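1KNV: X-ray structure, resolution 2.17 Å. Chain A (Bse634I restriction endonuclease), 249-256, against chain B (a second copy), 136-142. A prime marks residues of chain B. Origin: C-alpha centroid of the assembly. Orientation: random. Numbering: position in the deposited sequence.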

# COMPACT_ATOMS: atom_id res chain seq x y z
N ASP A 249 -10.51 27.47 9.02
CA ASP A 249 -10.33 26.99 7.67
C ASP A 249 -9.01 26.24 7.52
O ASP A 249 -8.91 25.26 6.79
CB ASP A 249 -10.37 28.15 6.68
CG ASP A 249 -10.53 27.69 5.26
OD1 ASP A 249 -11.65 27.26 4.91
OD2 ASP A 249 -9.55 27.73 4.49
N ASP A 250 -7.99 26.72 8.22
CA ASP A 250 -6.67 26.10 8.18
C ASP A 250 -6.71 24.77 8.91
O ASP A 250 -6.11 23.79 8.47
CB ASP A 250 -5.64 27.02 8.82
CG ASP A 250 -5.27 28.19 7.93
OD1 ASP A 250 -4.55 29.08 8.42
OD2 ASP A 250 -5.68 28.23 6.75
N ALA A 251 -7.42 24.75 10.03
CA ALA A 251 -7.55 23.54 10.80
C ALA A 251 -8.29 22.49 9.98
O ALA A 251 -7.99 21.30 10.07
CB ALA A 251 -8.30 23.82 12.11
N LEU A 252 -9.22 22.93 9.15
CA LEU A 252 -10.01 22.01 8.33
C LEU A 252 -9.26 21.58 7.06
O LEU A 252 -9.86 21.03 6.14
CB LEU A 252 -11.34 22.66 7.96
CG LEU A 252 -12.32 22.93 9.11
CD1 LEU A 252 -13.58 23.64 8.62
CD2 LEU A 252 -12.64 21.59 9.71
N GLN A 253 -7.95 21.81 7.02
CA GLN A 253 -7.14 21.41 5.87
C GLN A 253 -6.42 20.12 6.21
O GLN A 253 -5.78 19.52 5.35
CB GLN A 253 -6.10 22.47 5.49
CG GLN A 253 -6.70 23.66 4.74
CD GLN A 253 -5.66 24.71 4.39
OE1 GLN A 253 -5.96 25.74 3.79
NE2 GLN A 253 -4.40 24.44 4.76
N THR A 254 -6.56 19.69 7.46
CA THR A 254 -5.94 18.47 7.97
C THR A 254 -6.10 17.30 7.00
O THR A 254 -7.19 17.04 6.51
CB THR A 254 -6.52 18.12 9.38
OG1 THR A 254 -5.98 16.88 9.84
CG2 THR A 254 -8.04 18.02 9.34
N ALA A 255 -5.00 16.61 6.71
CA ALA A 255 -5.01 15.48 5.79
C ALA A 255 -5.73 14.25 6.32
O ALA A 255 -5.64 13.92 7.51
CB ALA A 255 -3.57 15.09 5.42
N ALA A 256 -6.46 13.58 5.43
CA ALA A 256 -7.18 12.36 5.80
C ALA A 256 -6.06 11.40 6.14
O ALA A 256 -5.18 11.16 5.31
CB ALA A 256 -7.99 11.86 4.62
N GLN B 136 -5.23 22.25 -4.44
CA GLN B 136 -5.98 22.33 -3.19
C GLN B 136 -5.02 21.92 -2.08
O GLN B 136 -4.54 20.79 -2.04
CB GLN B 136 -7.19 21.39 -3.19
CG GLN B 136 -7.70 21.09 -1.78
CD GLN B 136 -9.01 20.32 -1.74
OE1 GLN B 136 -9.22 19.37 -2.51
NE2 GLN B 136 -9.91 20.72 -0.84
N GLN B 137 -4.73 22.86 -1.19
CA GLN B 137 -3.82 22.60 -0.09
C GLN B 137 -4.31 21.63 0.97
O GLN B 137 -5.42 21.76 1.49
CB GLN B 137 -3.47 23.91 0.61
CG GLN B 137 -2.66 24.87 -0.22
CD GLN B 137 -1.70 25.65 0.64
OE1 GLN B 137 -2.06 26.14 1.71
NE2 GLN B 137 -0.46 25.76 0.18
N VAL B 138 -3.46 20.65 1.27
CA VAL B 138 -3.74 19.66 2.29
C VAL B 138 -2.69 19.98 3.35
O VAL B 138 -1.60 20.46 3.02
CB VAL B 138 -3.56 18.23 1.77
CG1 VAL B 138 -3.98 17.23 2.83
CG2 VAL B 138 -4.39 18.04 0.52
N ARG B 139 -2.99 19.71 4.60
CA ARG B 139 -2.05 20.06 5.65
C ARG B 139 -1.87 18.96 6.69
O ARG B 139 -2.83 18.28 7.07
CB ARG B 139 -2.55 21.35 6.30
CG ARG B 139 -1.63 21.99 7.30
CD ARG B 139 -2.34 23.17 7.95
NE ARG B 139 -2.65 24.21 6.98
CZ ARG B 139 -1.77 25.11 6.54
NH1 ARG B 139 -0.51 25.10 6.99
NH2 ARG B 139 -2.14 26.03 5.65
N LEU B 140 -0.63 18.77 7.14
CA LEU B 140 -0.34 17.77 8.17
C LEU B 140 -0.39 18.53 9.47
O LEU B 140 0.46 19.38 9.73
CB LEU B 140 1.06 17.16 7.99
CG LEU B 140 1.43 16.15 9.10
CD1 LEU B 140 0.46 14.98 9.05
CD2 LEU B 140 2.85 15.67 8.95
N ILE B 141 -1.40 18.24 10.28
CA ILE B 141 -1.58 18.91 11.56
C ILE B 141 -1.51 17.89 12.67
O ILE B 141 -2.38 17.03 12.77
CB ILE B 141 -2.95 19.62 11.63
CG1 ILE B 141 -3.05 20.66 10.52
CG2 ILE B 141 -3.14 20.29 13.00
CD1 ILE B 141 -4.39 21.35 10.46
N THR B 142 -0.48 17.97 13.50
CA THR B 142 -0.32 17.02 14.59
C THR B 142 -0.50 17.73 15.93
O THR B 142 -0.49 18.96 16.00
CB THR B 142 1.07 16.34 14.53
OG1 THR B 142 2.09 17.34 14.57
CG2 THR B 142 1.21 15.53 13.23
O HOH W 1 -3.29 16.22 9.95

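Chain B runs extended past the point where a helix of chain A ends and its chain turns. Ala251 to Thr254 form a type I beta turn, and the end of the turn meets chain B in a single beta bridge, Thr254 with Arg139′.

Gln137′ O is 4.0 Å from Gln253 CG. Val138′ supplies an apolar contact: its CG1 packs 3.4 Å from Ala255 CB.

Arg139′ makes both direct hydrogen bonds between the stretches. Its N donates to Gln253 O at 2.9 Å, and its O accepts from Ala255 N at 2.8 Å. These two hydrogen bonds straddle Thr254, whose CA sits 3.2 Å from Arg139′ O in a CA-H...O contact. The side chain of Arg139′ reaches back along chain A. The Gln253 amide lies at the edge of its guanidinium, near the plane. Asp250 OD2 is 4.3 Å from Arg139′ NH2 but well out of that plane, so the charges attract without a salt bridge.

Leu140′ points away from chain A. Ile141′ points toward it, and its CD1 rests 3.6 Å from Ala251 O and 4.0 Å from Thr254 CB. Water 1 extends the link: it accepts from Ile141′ N at 2.8 Å and hydrogen-bonds Thr254 OG1 at 2.8 Å. Thr142′ points away.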